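Local coordinates for putative metal binding protein RUMGNA_00854 (Ruminococcus gnavus, PDB 3U7Z), which binds calcium ions and is a putative metal-binding protein of otherwise undetermined function, with a DUF4430 domain of the ubiquitin clan, at residues 40-44 against 54-58; 5-11 against 23-29. All coordinates share one frame. Residue numbers count along the deposited sequence, not the author numbering.

In the fold
Two antiparallel hairpins in one small domain illustrate how similar backbone pairing can serve different surroundings. Contact 2 (5-11 against 23-29) joins the first two strands at one edge of the larger mixed sheet, its centre about 13 Å from that of the chain; its regular pairing has one face toward helix 32-38 and one mostly exposed and polar. Contact 1 (40-44 against 54-58) belongs to a separate three-stranded sheet, lies deeper, its centre about 8 Å from the chain's, and combines a bulge with calcium coordination. Although the centres of contacts 1 and 2 are about 18 Å apart, the two touch through side chains: Leu-41 and Asp-57 touch Phe-23, and Leu-41 also touches Phe-25.

Contact 1. Residues 40-44 against 54-58; sequences NLVDG and TTVDE. With CA (calcium ion), chain D; CA (calcium ion), chain C; CA (calcium ion), chain F; EDO (1,2-ethanediol), chain K.
Asp-43 and Leu-41 lose the most surface in this short antiparallel pairing, with Thr-55 next, and around them a beta bulge is combined with calcium binding. The axes of strands 42-44 and 54-56 come within 4.7 Å, with their N-to-C directions 169° apart. Val-42 and Val-56 form a non-hydrogen-bonded pair (CA-CA 4.4 Å), and Asp-43 and Thr-55 the hydrogen-bonded pair beside it (CA-CA 5.0 Å). Asp-43 N donates to Thr-55 O (2.9 Å), while Asp-43 O accepts from Thr-55 N (3.3 Å) and Thr-54 N (3.0 Å). Two residues thus face one, a classic bulge, consistent with the helical backbone of Thr-54 (-104/-33).

Asp-43 and Thr-55 share a face, CB to CB 4.1 Å. With chi1 at -89°, Asp-43 binds two calcium ions: OD1 bridges them at 2.4 and 2.6 Å, and OD2 reaches the second at 2.5 Å. Val-42 O lies 2.4 Å from the first ion, whose site Asn-40 and Glu-37 share.

Asn-40, at positive phi, is the C-prime residue of the Schellman motif ending helix 32-38. Leu-41 follows: its O accepts from Asp-57 N (2.8 Å), and with chi1 t and chi2 p its side chain brings CD1 within 3.8 Å of Asp-57 CB. Asp-57 OD1 holds a third calcium at 2.2 Å, while its OD2 is hydrogen-bonded to His-15.

On the other face, Val-42 CG1 meets Val-56 CG2 at 4.0 Å; both valines touch Leu-95 of strand 92-99. Leu-41 packs on Phe-23 and Phe-25 of strand 20-27 and, with Val-42, on Leu-36 of helix 32-38.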
# COMPACT_ATOMS: atom_id res chain seq x y z
N ASN A 40 -11.12 0.98 3.21
CA ASN A 40 -10.80 2.31 2.76
C ASN A 40 -9.50 2.86 3.38
O ASN A 40 -9.43 4.01 3.78
CB ASN A 40 -11.99 3.26 2.91
CG ASN A 40 -11.84 4.49 2.09
OD1 ASN A 40 -11.02 4.56 1.20
ND2 ASN A 40 -12.62 5.48 2.38
N LEU A 41 -8.46 2.05 3.36
CA LEU A 41 -7.16 2.48 3.93
C LEU A 41 -6.36 3.36 2.99
O LEU A 41 -5.44 4.01 3.41
CB LEU A 41 -6.34 1.25 4.32
CG LEU A 41 -4.98 1.45 5.03
CD1 LEU A 41 -5.18 2.19 6.37
CD2 LEU A 41 -4.31 0.11 5.20
N VAL A 42 -6.70 3.35 1.71
CA VAL A 42 -6.04 4.14 0.71
C VAL A 42 -7.05 4.82 -0.20
O VAL A 42 -8.24 4.42 -0.25
CB VAL A 42 -5.14 3.28 -0.19
CG1 VAL A 42 -4.06 2.49 0.64
CG2 VAL A 42 -5.91 2.35 -1.08
N ASP A 43 -6.61 5.87 -0.86
CA ASP A 43 -7.32 6.43 -2.02
C ASP A 43 -6.34 6.42 -3.17
O ASP A 43 -5.16 6.77 -3.01
CB ASP A 43 -7.82 7.84 -1.78
CG ASP A 43 -9.19 7.93 -1.19
OD1 ASP A 43 -9.86 6.95 -0.88
OD2 ASP A 43 -9.61 9.11 -1.04
N GLY A 44 -6.84 6.00 -4.34
CA GLY A 44 -6.06 6.02 -5.51
C GLY A 44 -6.85 6.29 -6.73
O GLY A 44 -8.06 6.22 -6.73
N THR A 54 -2.51 7.93 -3.78
CA THR A 54 -2.26 9.30 -3.36
C THR A 54 -2.36 9.47 -1.85
O THR A 54 -1.69 10.32 -1.29
CB THR A 54 -3.24 10.26 -4.13
OG1 THR A 54 -4.57 9.83 -3.88
CG2 THR A 54 -2.89 10.28 -5.64
N THR A 55 -3.25 8.72 -1.21
CA THR A 55 -3.52 8.87 0.21
C THR A 55 -3.50 7.51 0.85
O THR A 55 -4.11 6.57 0.33
CB THR A 55 -4.89 9.52 0.47
OG1 THR A 55 -4.93 10.78 -0.18
CG2 THR A 55 -5.23 9.70 1.96
N VAL A 56 -2.79 7.40 1.98
CA VAL A 56 -2.79 6.19 2.76
C VAL A 56 -2.99 6.55 4.23
O VAL A 56 -2.29 7.41 4.76
CB VAL A 56 -1.43 5.41 2.64
CG1 VAL A 56 -1.49 4.12 3.40
CG2 VAL A 56 -1.14 5.13 1.15
N ASP A 57 -3.98 5.94 4.87
CA ASP A 57 -4.21 6.12 6.29
C ASP A 57 -4.27 7.60 6.61
O ASP A 57 -3.61 8.04 7.52
CB ASP A 57 -3.17 5.37 7.13
CG ASP A 57 -3.43 5.38 8.61
OD1 ASP A 57 -4.62 5.34 9.05
OD2 ASP A 57 -2.42 5.39 9.37
N GLU A 58 -5.06 8.34 5.84
CA GLU A 58 -5.31 9.77 6.04
C GLU A 58 -4.13 10.69 5.87
O GLU A 58 -4.18 11.81 6.32
CB GLU A 58 -6.01 10.02 7.37
CG GLU A 58 -7.28 9.24 7.52
CD GLU A 58 -7.99 9.56 8.81
OE1 GLU A 58 -7.31 9.75 9.86
OE2 GLU A 58 -9.24 9.56 8.79
CA CA D . -10.45 4.63 -1.08
CA CA C . -11.97 8.43 -1.23
CA CA F . -6.49 5.49 10.10
C1 EDO K . -8.82 6.85 2.29
O1 EDO K . -9.52 8.09 2.47
C2 EDO K . -7.40 6.91 2.84
O2 EDO K . -7.13 7.32 4.20
O HOH W 1 -5.58 7.96 10.21
O HOH W 2 -13.19 8.53 0.92
O HOH W 3 -12.04 10.84 -1.41
O HOH W 4 -7.68 3.56 9.08

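Contact 2. Residues 5-11 against 23-29; sequences GEKHITV and FEFDTDA
This is a regular antiparallel beta pairing between the two arms of the N-terminal hairpin, at one edge of the mixed sheet. The axes of 7-11 and 23-27 come within 4.7 Å, their N-to-C directions 156° apart. Lys-7/Thr-27, Ile-9/Phe-25 and Val-11/Phe-23 are hydrogen-bonded pairs, with CA-CA distances of 5.1-5.3 Å; His-8/Asp-26 and Thr-10/Glu-24 alternate as non-hydrogen-bonded pairs at 4.6 and 4.5 Å. Each hydrogen-bonded pair makes two backbone bonds: Ile-9 N to Phe-25 O and Phe-25 N to Ile-9 O, for instance, both measure 2.9 Å.

The alternation gives the two faces different chemistry. On one, which Lys-7 and Thr-27 share, Ile-9 CG1 lies 4.0 Å from Phe-25 CB, and Val-11 CG2 reaches Phe-25 CE2 at 3.7 Å, the ring carried by an m rotamer. On the other, His-8 and Asp-26, both m, form a histidine-carboxylate hydrogen bond, ND1 to OD1 2.7 Å.

Where the pairing ends, Thr-27 OG1 accepts from Ala-29 N (2.9 Å) in an ST turn. The Lys-7 side chain bends back at chi4 (82°), so that NZ donates to Ala-29 O at 3.0 Å.

Phe-25, Thr-27 and Ala-29 pack against Val-35 of helix 32-38. Strand 7-14 is flanked on its other side by the parallel strand 92-99, where Thr-10 makes backbone hydrogen bonds with Phe-93 and Val-11 touches Leu-95.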
# COMPACT_ATOMS: atom_id res chain seq x y z
N GLY A 5 -9.43 -18.98 -0.33
CA GLY A 5 -9.04 -19.26 1.08
C GLY A 5 -8.63 -17.99 1.82
O GLY A 5 -8.23 -17.01 1.21
N GLU A 6 -8.69 -18.04 3.14
CA GLU A 6 -8.32 -16.89 3.97
C GLU A 6 -6.78 -16.83 4.20
O GLU A 6 -6.14 -17.79 4.64
CB GLU A 6 -9.11 -16.92 5.28
CG GLU A 6 -9.26 -15.58 5.96
CD GLU A 6 -9.92 -15.73 7.32
OE1 GLU A 6 -9.21 -15.96 8.30
OE2 GLU A 6 -11.14 -15.57 7.41
N LYS A 7 -6.20 -15.66 3.93
CA LYS A 7 -4.78 -15.37 4.09
C LYS A 7 -4.68 -14.33 5.21
O LYS A 7 -5.55 -13.46 5.32
CB LYS A 7 -4.27 -14.77 2.79
CG LYS A 7 -4.39 -15.75 1.62
CD LYS A 7 -3.99 -15.07 0.34
CE LYS A 7 -4.55 -15.75 -0.91
NZ LYS A 7 -5.97 -15.31 -1.12
N HIS A 8 -3.62 -14.43 5.98
CA HIS A 8 -3.37 -13.51 7.08
C HIS A 8 -2.16 -12.70 6.71
O HIS A 8 -1.06 -13.23 6.58
CB HIS A 8 -3.13 -14.35 8.35
CG HIS A 8 -4.19 -15.37 8.59
ND1 HIS A 8 -5.48 -15.03 8.90
CD2 HIS A 8 -4.19 -16.71 8.40
CE1 HIS A 8 -6.23 -16.13 8.95
NE2 HIS A 8 -5.46 -17.16 8.65
N ILE A 9 -2.39 -11.40 6.58
CA ILE A 9 -1.32 -10.50 6.18
C ILE A 9 -1.25 -9.27 7.06
O ILE A 9 -2.17 -8.96 7.82
CB ILE A 9 -1.41 -10.09 4.71
CG1 ILE A 9 -2.55 -9.14 4.46
CG2 ILE A 9 -1.60 -11.31 3.84
CD1 ILE A 9 -2.48 -8.46 3.14
N THR A 10 -0.13 -8.58 6.96
CA THR A 10 -0.00 -7.28 7.62
C THR A 10 0.39 -6.22 6.62
O THR A 10 1.05 -6.53 5.63
CB THR A 10 1.02 -7.28 8.75
OG1 THR A 10 2.31 -7.59 8.29
CG2 THR A 10 0.70 -8.34 9.75
N VAL A 11 -0.13 -5.02 6.82
CA VAL A 11 0.23 -3.85 6.04
C VAL A 11 0.67 -2.81 7.05
O VAL A 11 -0.10 -2.42 7.92
CB VAL A 11 -0.93 -3.34 5.23
CG1 VAL A 11 -0.52 -2.07 4.46
CG2 VAL A 11 -1.45 -4.44 4.30
N PHE A 23 -1.53 -2.63 10.32
CA PHE A 23 -2.86 -3.11 10.08
C PHE A 23 -2.80 -4.58 9.73
O PHE A 23 -2.02 -4.99 8.90
CB PHE A 23 -3.53 -2.32 8.95
CG PHE A 23 -3.64 -0.86 9.21
CD1 PHE A 23 -4.77 -0.33 9.87
CD2 PHE A 23 -2.67 -0.01 8.80
CE1 PHE A 23 -4.83 1.01 10.11
CE2 PHE A 23 -2.76 1.34 9.06
CZ PHE A 23 -3.85 1.83 9.72
N GLU A 24 -3.64 -5.38 10.36
CA GLU A 24 -3.69 -6.81 10.08
C GLU A 24 -4.93 -7.08 9.30
O GLU A 24 -6.00 -6.54 9.60
CB GLU A 24 -3.69 -7.64 11.35
CG GLU A 24 -2.38 -7.67 12.04
CD GLU A 24 -2.41 -8.61 13.21
OE1 GLU A 24 -3.28 -8.43 14.08
OE2 GLU A 24 -1.58 -9.54 13.23
N PHE A 25 -4.82 -7.93 8.27
CA PHE A 25 -5.97 -8.37 7.52
C PHE A 25 -6.06 -9.89 7.44
O PHE A 25 -5.08 -10.59 7.25
CB PHE A 25 -5.89 -7.83 6.12
CG PHE A 25 -5.94 -6.35 6.05
CD1 PHE A 25 -7.16 -5.68 5.94
CD2 PHE A 25 -4.78 -5.59 6.00
CE1 PHE A 25 -7.22 -4.28 5.85
CE2 PHE A 25 -4.83 -4.18 5.89
CZ PHE A 25 -6.02 -3.54 5.82
N ASP A 26 -7.28 -10.38 7.60
CA ASP A 26 -7.59 -11.77 7.33
C ASP A 26 -8.50 -11.74 6.10
O ASP A 26 -9.62 -11.31 6.18
CB ASP A 26 -8.26 -12.38 8.57
CG ASP A 26 -7.43 -12.18 9.86
OD1 ASP A 26 -6.33 -12.75 9.97
OD2 ASP A 26 -7.87 -11.40 10.75
N THR A 27 -8.00 -12.20 4.96
CA THR A 27 -8.60 -11.84 3.67
C THR A 27 -8.58 -13.00 2.70
O THR A 27 -7.66 -13.77 2.71
CB THR A 27 -7.86 -10.59 3.06
OG1 THR A 27 -8.39 -10.28 1.78
CG2 THR A 27 -6.35 -10.86 2.91
N ASP A 28 -9.59 -13.07 1.84
CA ASP A 28 -9.61 -14.02 0.70
C ASP A 28 -9.30 -13.31 -0.61
O ASP A 28 -9.43 -13.89 -1.69
CB ASP A 28 -10.94 -14.80 0.61
CG ASP A 28 -12.13 -14.01 1.15
OD1 ASP A 28 -12.36 -12.90 0.63
OD2 ASP A 28 -12.79 -14.48 2.11
N ALA A 29 -8.86 -12.06 -0.50
CA ALA A 29 -8.46 -11.26 -1.65
C ALA A 29 -7.29 -11.86 -2.41
O ALA A 29 -6.36 -12.47 -1.85
CB ALA A 29 -8.10 -9.85 -1.21